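PDB 1IQ0: arginyl-trna synthetase from Thermus thermophilus, which probably charges tRNA(Arg) with L-arginine at the expense of ATP, as a class I aminoacyl-tRNA synthetase. Local coordinates for residues Leu274-Ser279 with Phe290-Ser295; Arg356-Gln361 with Ala380-Tyr385; Pro102-Val107 with Glu142-Asn147. All blocks are in the same frame, centred on the assembly; numbering follows the deposited sequence.

Contact 1 of 3, residues Leu274-Ser279 with Phe290-Ser295; sequences LVMDAS and FVLLRS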
loop_
_atom_site.group_PDB
_atom_site.type_symbol
_atom_site.label_atom_id
_atom_site.label_comp_id
_atom_site.label_asym_id
_atom_site.label_seq_id
_atom_site.Cartn_x
_atom_site.Cartn_y
_atom_site.Cartn_z
ATOM N N LEU A 274 15.215 -30.850 13.346
ATOM C CA LEU A 274 15.234 -29.772 14.334
ATOM C C LEU A 274 13.873 -29.112 14.225
ATOM O O LEU A 274 13.482 -28.644 13.157
ATOM C CB LEU A 274 16.330 -28.744 14.039
ATOM C CG LEU A 274 16.356 -27.572 15.028
ATOM C CD1 LEU A 274 16.698 -28.099 16.415
ATOM C CD2 LEU A 274 17.363 -26.518 14.595
ATOM N N VAL A 275 13.149 -29.076 15.332
ATOM C CA VAL A 275 11.818 -28.504 15.319
ATOM C C VAL A 275 11.621 -27.409 16.357
ATOM O O VAL A 275 12.325 -27.349 17.368
ATOM C CB VAL A 275 10.770 -29.619 15.538
ATOM C CG1 VAL A 275 10.979 -30.265 16.895
ATOM C CG2 VAL A 275 9.376 -29.057 15.422
ATOM N N MET A 276 10.657 -26.538 16.084
ATOM C CA MET A 276 10.312 -25.438 16.974
ATOM C C MET A 276 8.892 -25.676 17.489
ATOM O O MET A 276 7.949 -25.777 16.700
ATOM C CB MET A 276 10.349 -24.103 16.223
ATOM C CG MET A 276 10.067 -22.896 17.106
ATOM S SD MET A 276 9.860 -21.364 16.181
ATOM C CE MET A 276 11.540 -21.049 15.686
ATOM N N ASP A 277 8.744 -25.774 18.804
ATOM C CA ASP A 277 7.427 -25.983 19.406
ATOM C C ASP A 277 6.802 -24.616 19.644
ATOM O O ASP A 277 7.198 -23.892 20.559
ATOM C CB ASP A 277 7.567 -26.740 20.735
ATOM C CG ASP A 277 6.228 -26.963 21.435
ATOM O OD1 ASP A 277 6.242 -27.400 22.604
ATOM O OD2 ASP A 277 5.170 -26.705 20.822
ATOM N N ALA A 278 5.828 -24.264 18.813
ATOM C CA ALA A 278 5.156 -22.973 18.919
ATOM C C ALA A 278 3.970 -22.952 19.890
ATOM O O ALA A 278 3.354 -21.902 20.082
ATOM C CB ALA A 278 4.683 -22.526 17.530
ATOM N N SER A 279 3.652 -24.087 20.506
ATOM C CA SER A 279 2.506 -24.138 21.419
ATOM C C SER A 279 2.561 -23.192 22.620
ATOM O O SER A 279 1.536 -22.651 23.032
ATOM C CB SER A 279 2.261 -25.575 21.906
ATOM O OG SER A 279 3.311 -26.046 22.732
ATOM N N PHE A 290 6.911 -26.605 14.012
ATOM C CA PHE A 290 7.386 -26.083 12.735
ATOM C C PHE A 290 8.765 -26.719 12.556
ATOM O O PHE A 290 9.594 -26.679 13.472
ATOM C CB PHE A 290 7.555 -24.560 12.784
ATOM C CG PHE A 290 6.266 -23.789 12.728
ATOM C CD1 PHE A 290 5.553 -23.680 11.534
ATOM C CD2 PHE A 290 5.771 -23.152 13.865
ATOM C CE1 PHE A 290 4.367 -22.945 11.472
ATOM C CE2 PHE A 290 4.589 -22.417 13.815
ATOM C CZ PHE A 290 3.885 -22.311 12.613
ATOM N N VAL A 291 9.017 -27.314 11.397
ATOM C CA VAL A 291 10.316 -27.927 11.164
ATOM C C VAL A 291 11.293 -26.868 10.665
ATOM O O VAL A 291 10.977 -26.124 9.743
ATOM C CB VAL A 291 10.229 -29.057 10.120
ATOM C CG1 VAL A 291 11.607 -29.674 9.905
ATOM C CG2 VAL A 291 9.236 -30.113 10.581
ATOM N N LEU A 292 12.465 -26.788 11.295
ATOM C CA LEU A 292 13.490 -25.828 10.894
ATOM C C LEU A 292 14.491 -26.572 10.008
ATOM O O LEU A 292 14.814 -26.120 8.909
ATOM C CB LEU A 292 14.192 -25.238 12.127
ATOM C CG LEU A 292 13.320 -24.430 13.104
ATOM C CD1 LEU A 292 14.137 -23.991 14.310
ATOM C CD2 LEU A 292 12.752 -23.212 12.395
ATOM N N LEU A 293 14.972 -27.715 10.497
ATOM C CA LEU A 293 15.908 -28.557 9.752
ATOM C C LEU A 293 15.323 -29.960 9.614
ATOM O O LEU A 293 14.946 -30.575 10.610
ATOM C CB LEU A 293 17.258 -28.660 10.474
ATOM C CG LEU A 293 18.174 -27.432 10.524
ATOM C CD1 LEU A 293 19.445 -27.770 11.293
ATOM C CD2 LEU A 293 18.516 -26.992 9.115
ATOM N N ARG A 294 15.234 -30.464 8.387
ATOM C CA ARG A 294 14.716 -31.814 8.182
ATOM C C ARG A 294 15.803 -32.765 8.669
ATOM O O ARG A 294 16.953 -32.356 8.831
ATOM C CB ARG A 294 14.407 -32.062 6.702
ATOM C CG ARG A 294 13.419 -31.063 6.103
ATOM C CD ARG A 294 12.913 -31.514 4.742
ATOM N NE ARG A 294 12.095 -30.495 4.080
ATOM C CZ ARG A 294 12.578 -29.367 3.560
ATOM N NH1 ARG A 294 13.878 -29.110 3.624
ATOM N NH2 ARG A 294 11.762 -28.491 2.974
ATOM N N SER A 295 15.443 -34.021 8.916
ATOM C CA SER A 295 16.400 -35.012 9.404
ATOM C C SER A 295 17.647 -35.136 8.534
ATOM O O SER A 295 18.738 -35.392 9.048
ATOM C CB SER A 295 15.728 -36.384 9.535
ATOM O OG SER A 295 15.097 -36.768 8.324
#
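Leu274 meets two successive residues of the partner segment, Leu292 and Leu293, and its carbonyl oxygen takes both of their backbone N-H groups. Leu274 O lies 2.8 Å from Leu292 N and 3.2 Å from Leu293 N, the latter in the carbonyl plane and on a lone pair, the former tilted slightly out of that plane. Leu274 N returns a bond to Leu293 O, and two further backbone bonds pair Met276 with Phe290 in both directions. The extra residue shifts the register by one between Leu274 and Val275 and turns the chain at Leu292, whose side chain then joins those of Leu274 and Met276. With CG anti to the backbone N (chi1 178°), Leu274 sends CD2 to within 4.1 Å of Leu292 CD1, while its CB packs on Leu293 CB at 3.7 Å. Met276 bends at its last torsion (chi3 -73°), and the methyl CE rests 4.1 Å from Leu292 CD2. Farther along, Ala278 CB touches the Phe290 ring at its edge, 3.7 Å from CE2. On the other face Val275 CG2 lies only 3.1 Å from Phe290 O, a tight fit. At the end of the strand Asp277 OD2 accepts from Ser279 N, closing an Asx turn where the chain leaves for the hairpin connection, and from Ser279 OG as well. Helices 248-256, 301-312 and 361-370 all touch Met276; the first two also cover Leu292. The whole is an antiparallel beta hairpin with a classic beta bulge, strand 274-277 the middle and 289-291 an edge of a small three-stranded sheet.

Contact 2 of 3, residues Arg356-Gln361 with Ala380-Tyr385; sequences RQSHPQ and AHHLAY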
loop_
_atom_site.group_PDB
_atom_site.type_symbol
_atom_site.label_atom_id
_atom_site.label_comp_id
_atom_site.label_asym_id
_atom_site.label_seq_id
_atom_site.Cartn_x
_atom_site.Cartn_y
_atom_site.Cartn_z
ATOM N N ARG A 356 -2.168 -17.116 -1.691
ATOM C CA ARG A 356 -1.797 -18.513 -1.895
ATOM C C ARG A 356 -0.350 -18.770 -1.487
ATOM O O ARG A 356 -0.089 -19.425 -0.478
ATOM C CB ARG A 356 -2.001 -18.916 -3.359
ATOM C CG ARG A 356 -3.392 -19.456 -3.668
ATOM C CD ARG A 356 -4.468 -18.398 -3.490
ATOM N NE ARG A 356 -5.804 -18.988 -3.460
ATOM C CZ ARG A 356 -6.931 -18.285 -3.395
ATOM N NH1 ARG A 356 -6.888 -16.962 -3.359
ATOM N NH2 ARG A 356 -8.100 -18.908 -3.356
ATOM N N GLN A 357 0.587 -18.255 -2.280
ATOM C CA GLN A 357 2.009 -18.419 -2.002
ATOM C C GLN A 357 2.396 -17.621 -0.760
ATOM O O GLN A 357 3.155 -16.656 -0.847
ATOM C CB GLN A 357 2.840 -17.938 -3.197
ATOM C CG GLN A 357 2.627 -18.730 -4.480
ATOM C CD GLN A 357 3.177 -20.143 -4.396
ATOM O OE1 GLN A 357 2.749 -20.942 -3.563
ATOM N NE2 GLN A 357 4.133 -20.455 -5.263
ATOM N N SER A 358 1.876 -18.030 0.393
ATOM C CA SER A 358 2.161 -17.338 1.646
ATOM C C SER A 358 2.424 -18.294 2.805
ATOM O O SER A 358 1.942 -19.427 2.814
ATOM C CB SER A 358 0.992 -16.417 2.006
ATOM O OG SER A 358 1.210 -15.772 3.250
ATOM N N HIS A 359 3.194 -17.820 3.781
ATOM C CA HIS A 359 3.525 -18.606 4.964
ATOM C C HIS A 359 2.759 -18.026 6.153
ATOM O O HIS A 359 2.522 -16.819 6.220
ATOM C CB HIS A 359 5.030 -18.547 5.243
ATOM C CG HIS A 359 5.881 -18.969 4.085
ATOM N ND1 HIS A 359 5.915 -18.276 2.895
ATOM C CD2 HIS A 359 6.741 -20.005 3.940
ATOM C CE1 HIS A 359 6.760 -18.867 2.067
ATOM N NE2 HIS A 359 7.274 -19.917 2.678
ATOM N N PRO A 360 2.366 -18.879 7.112
ATOM C CA PRO A 360 1.621 -18.434 8.296
ATOM C C PRO A 360 2.382 -17.454 9.193
ATOM O O PRO A 360 3.510 -17.728 9.607
ATOM C CB PRO A 360 1.300 -19.746 9.007
ATOM C CG PRO A 360 2.483 -20.600 8.670
ATOM C CD PRO A 360 2.667 -20.319 7.197
ATOM N N GLN A 361 1.756 -16.317 9.489
ATOM C CA GLN A 361 2.363 -15.301 10.345
ATOM C C GLN A 361 2.736 -15.920 11.682
ATOM O O GLN A 361 3.645 -15.449 12.371
ATOM C CB GLN A 361 1.394 -14.139 10.578
ATOM C CG GLN A 361 1.111 -13.299 9.346
ATOM C CD GLN A 361 0.192 -12.128 9.639
ATOM O OE1 GLN A 361 0.482 -11.299 10.503
ATOM N NE2 GLN A 361 -0.922 -12.053 8.919
ATOM N N ALA A 380 5.082 -7.873 13.189
ATOM C CA ALA A 380 5.438 -8.485 11.914
ATOM C C ALA A 380 4.135 -8.683 11.151
ATOM O O ALA A 380 3.439 -9.678 11.343
ATOM C CB ALA A 380 6.131 -9.819 12.146
ATOM N N HIS A 381 3.804 -7.735 10.282
ATOM C CA HIS A 381 2.553 -7.815 9.545
ATOM C C HIS A 381 2.629 -8.390 8.142
ATOM O O HIS A 381 3.671 -8.389 7.492
ATOM C CB HIS A 381 1.909 -6.429 9.461
ATOM C CG HIS A 381 1.852 -5.713 10.771
ATOM N ND1 HIS A 381 2.654 -4.631 11.061
ATOM C CD2 HIS A 381 1.089 -5.923 11.871
ATOM C CE1 HIS A 381 2.386 -4.202 12.282
ATOM N NE2 HIS A 381 1.439 -4.969 12.795
ATOM N N HIS A 382 1.481 -8.867 7.690
ATOM C CA HIS A 382 1.318 -9.431 6.361
ATOM C C HIS A 382 0.159 -8.701 5.690
ATOM O O HIS A 382 -0.863 -8.415 6.317
ATOM C CB HIS A 382 0.981 -10.927 6.433
ATOM C CG HIS A 382 2.172 -11.830 6.334
ATOM N ND1 HIS A 382 2.058 -13.201 6.241
ATOM C CD2 HIS A 382 3.500 -11.561 6.305
ATOM C CE1 HIS A 382 3.263 -13.737 6.158
ATOM N NE2 HIS A 382 4.155 -12.765 6.195
ATOM N N LEU A 383 0.328 -8.389 4.417
ATOM C CA LEU A 383 -0.720 -7.745 3.659
ATOM C C LEU A 383 -0.954 -8.727 2.515
ATOM O O LEU A 383 -0.248 -8.704 1.502
ATOM C CB LEU A 383 -0.252 -6.376 3.145
ATOM C CG LEU A 383 -1.307 -5.466 2.505
ATOM C CD1 LEU A 383 -2.546 -5.424 3.384
ATOM C CD2 LEU A 383 -0.738 -4.062 2.310
ATOM N N ALA A 384 -1.917 -9.622 2.709
ATOM C CA ALA A 384 -2.237 -10.636 1.710
ATOM C C ALA A 384 -3.296 -10.128 0.742
ATOM O O ALA A 384 -4.245 -9.457 1.141
ATOM C CB ALA A 384 -2.722 -11.911 2.400
ATOM N N TYR A 385 -3.134 -10.459 -0.534
ATOM C CA TYR A 385 -4.082 -10.005 -1.539
ATOM C C TYR A 385 -4.581 -11.132 -2.432
ATOM O O TYR A 385 -3.899 -12.137 -2.627
ATOM C CB TYR A 385 -3.429 -8.919 -2.390
ATOM C CG TYR A 385 -2.167 -9.386 -3.065
ATOM C CD1 TYR A 385 -2.213 -10.050 -4.293
ATOM C CD2 TYR A 385 -0.916 -9.183 -2.466
ATOM C CE1 TYR A 385 -1.044 -10.495 -4.908
ATOM C CE2 TYR A 385 0.253 -9.624 -3.074
ATOM C CZ TYR A 385 0.183 -10.275 -4.293
ATOM O OH TYR A 385 1.341 -10.682 -4.913
#
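The loop 356-361 passes strand 380-385 without pairing with it, the nearest CA atoms, of Gln361 and His382, being 7.2 Å apart, and the contact is made by side chains and one backbone carbonyl. Gln361 and His382 carry most of it, sliding past each other in opposite directions. Gln361 CD continues straight out from CG (chi2 -178°), and the side chain passes the histidine: CG comes within 3.2 Å of His382 ND1, and NE2 within 3.3 Å of His382 CB. Amide and ring planes are turned 45° apart. At the edge of the same ring, in its plane, His359 O stands 3.2 Å from His382 CE1. Ser358 OG approaches obliquely, 4.0 Å from His382 ND1, and makes a weak bond to His359 O. An alanine at Gln361 would probably leave the His382 ring without its neighbour on that flank and free to turn more easily. His382 also touches Asn351 of the adjoining strand 348-354. Gln361 OE1 and Ala380 O, 3.5 Å apart, are both acceptors and gain nothing from each other. The contact therefore rests on van der Waals packing of the glutamine's carbons and amide on the histidine, without hydrogen bonds between the segments, the carbonyl of His359 being likely to favour the electropositive carbon edge of the imidazole.

Contact 3 of 3, residues Pro102-Val107 with Glu142-Asn147; sequences PGVVLV and EVLVLN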
loop_
_atom_site.group_PDB
_atom_site.type_symbol
_atom_site.label_atom_id
_atom_site.label_comp_id
_atom_site.label_asym_id
_atom_site.label_seq_id
_atom_site.Cartn_x
_atom_site.Cartn_y
_atom_site.Cartn_z
ATOM N N PRO A 102 10.081 8.557 14.964
ATOM C CA PRO A 102 11.208 7.648 14.717
ATOM C C PRO A 102 10.798 6.177 14.778
ATOM O O PRO A 102 9.757 5.835 15.347
ATOM C CB PRO A 102 12.197 8.019 15.819
ATOM C CG PRO A 102 11.911 9.470 16.049
ATOM C CD PRO A 102 10.402 9.490 16.058
ATOM N N GLY A 103 11.624 5.312 14.194
ATOM C CA GLY A 103 11.323 3.890 14.196
ATOM C C GLY A 103 10.985 3.398 12.803
ATOM O O GLY A 103 9.915 3.681 12.279
ATOM N N VAL A 104 11.904 2.650 12.206
ATOM C CA VAL A 104 11.714 2.130 10.867
ATOM C C VAL A 104 10.570 1.132 10.707
ATOM O O VAL A 104 10.388 0.229 11.518
ATOM C CB VAL A 104 13.010 1.460 10.347
ATOM C CG1 VAL A 104 12.738 0.727 9.029
ATOM C CG2 VAL A 104 14.100 2.514 10.145
ATOM N N VAL A 105 9.787 1.339 9.653
ATOM C CA VAL A 105 8.702 0.440 9.290
ATOM C C VAL A 105 9.223 -0.072 7.947
ATOM O O VAL A 105 9.326 0.680 6.988
ATOM C CB VAL A 105 7.362 1.180 9.086
ATOM C CG1 VAL A 105 6.333 0.218 8.524
ATOM C CG2 VAL A 105 6.861 1.739 10.420
ATOM N N LEU A 106 9.592 -1.343 7.895
ATOM C CA LEU A 106 10.147 -1.920 6.677
ATOM C C LEU A 106 9.084 -2.619 5.849
ATOM O O LEU A 106 8.499 -3.618 6.275
ATOM C CB LEU A 106 11.256 -2.906 7.036
ATOM C CG LEU A 106 12.105 -3.456 5.892
ATOM C CD1 LEU A 106 12.830 -2.309 5.184
ATOM C CD2 LEU A 106 13.109 -4.446 6.456
ATOM N N VAL A 107 8.835 -2.085 4.660
ATOM C CA VAL A 107 7.845 -2.663 3.770
ATOM C C VAL A 107 8.509 -3.470 2.665
ATOM O O VAL A 107 9.344 -2.950 1.927
ATOM C CB VAL A 107 6.977 -1.563 3.111
ATOM C CG1 VAL A 107 5.930 -2.196 2.200
ATOM C CG2 VAL A 107 6.309 -0.718 4.192
ATOM N N GLU A 142 8.715 6.490 9.593
ATOM C CA GLU A 142 9.997 6.428 8.900
ATOM C C GLU A 142 9.900 5.111 8.135
ATOM O O GLU A 142 9.931 4.031 8.729
ATOM C CB GLU A 142 11.157 6.387 9.897
ATOM C CG GLU A 142 12.519 6.349 9.225
ATOM C CD GLU A 142 13.666 6.302 10.210
ATOM O OE1 GLU A 142 14.828 6.313 9.757
ATOM O OE2 GLU A 142 13.413 6.254 11.432
ATOM N N VAL A 143 9.778 5.214 6.817
ATOM C CA VAL A 143 9.582 4.049 5.962
ATOM C C VAL A 143 10.714 3.692 5.011
ATOM O O VAL A 143 11.351 4.564 4.424
ATOM C CB VAL A 143 8.287 4.239 5.119
ATOM C CG1 VAL A 143 8.066 3.054 4.187
ATOM C CG2 VAL A 143 7.098 4.427 6.050
ATOM N N LEU A 144 10.945 2.392 4.863
ATOM C CA LEU A 144 11.959 1.882 3.950
ATOM C C LEU A 144 11.323 0.743 3.166
ATOM O O LEU A 144 10.645 -0.113 3.739
ATOM C CB LEU A 144 13.183 1.371 4.711
ATOM C CG LEU A 144 14.085 2.423 5.358
ATOM C CD1 LEU A 144 15.242 1.711 6.064
ATOM C CD2 LEU A 144 14.619 3.397 4.303
ATOM N N VAL A 145 11.527 0.749 1.855
ATOM C CA VAL A 145 10.969 -0.277 0.983
ATOM C C VAL A 145 12.067 -1.242 0.529
ATOM O O VAL A 145 13.084 -0.838 -0.037
ATOM C CB VAL A 145 10.289 0.374 -0.248
ATOM C CG1 VAL A 145 9.900 -0.690 -1.274
ATOM C CG2 VAL A 145 9.050 1.139 0.201
ATOM N N LEU A 146 11.851 -2.523 0.786
ATOM C CA LEU A 146 12.821 -3.542 0.419
ATOM C C LEU A 146 12.270 -4.460 -0.661
ATOM O O LEU A 146 11.099 -4.833 -0.624
ATOM C CB LEU A 146 13.191 -4.368 1.657
ATOM C CG LEU A 146 14.182 -5.534 1.528
ATOM C CD1 LEU A 146 14.738 -5.860 2.901
ATOM C CD2 LEU A 146 13.497 -6.766 0.921
ATOM N N ASN A 147 13.119 -4.808 -1.625
ATOM C CA ASN A 147 12.741 -5.720 -2.700
ATOM C C ASN A 147 13.693 -6.923 -2.599
ATOM O O ASN A 147 14.902 -6.780 -2.780
ATOM C CB ASN A 147 12.877 -5.021 -4.058
ATOM C CG ASN A 147 12.339 -5.859 -5.214
ATOM O OD1 ASN A 147 12.235 -5.379 -6.348
ATOM N ND2 ASN A 147 12.000 -7.111 -4.936
HETATM O O HOH W 1 8.282 5.705 12.241
#
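Val105 and Val107 of one strand interlock with Glu142, Leu144 and Leu146 of the other through a ladder of four parallel-strand hydrogen bonds. Val105 N and Val107 N lie nearly along the C=O axis of Glu142 O and Leu144 O, each at 2.8 Å, while Leu144 N and Leu146 N return bonds to Val105 O and Val107 O. Side chains pack closely on both faces here. Leu106 has CG anti to the backbone N (chi1 -171°); from there its CD1 comes 3.4 Å from Leu144 O and 3.7 Å from Leu144 CB, and CD1 also reaches Leu146 CB. On the other face Val107 CG2 meets Val143 CG1 at 4.2 Å. Helix 120-138 lies against this valine face, with Leu136 touching Val105 and Val143, whereas helix 301-312 covers Leu106 and Leu146.

The beginning of the pair is looser. Here the chain turns a corner at Gly103, and the carboxylate of the fully extended Glu142 reaches back to it: OE2 receives only a weak bond from Gly103 N, at 3.4 Å. The carboxylate also lies against Val104, CD 3.8 Å from Val104 CG2. A water links the two chain segments, donating to Gly103 O and accepting from Glu142 N, 2.8 Å away. The positive phi of Gly103 (111°) would press a CB against the carbonyl before it. Strand 104-108, helix 120-138 and strand 141-149 form a beta-alpha-beta crossover in the Rossmann-like catalytic core of class I synthetases, and the predicted 'HIGH' region runs from the loop after strand 104-108 into the start of that helix.

In the fold
Contact 3 lies within the mixed sheet of the catalytic core, where strand 104-108 sits between 141-149 and 348-354; contact 2 sets the loop after strand 348-354 against the next strand of that sheet, 380-390. Their centres are 18 Å apart, with about 7 Å between nearest atoms. Contact 1 lies in a separate, smaller antiparallel sheet, 20 Å from contact 2 and 30 Å from contact 3 between centres, and touches contact 2 where Phe290 CE1 packs on Pro360 CG at 4.1 Å. Along the chain the order is contact 3, contact 1, contact 2, each closing before the next opens. Helix 301-312 packs against residues of all three, joining the peripheral hairpin to the Rossmann-like catalytic core.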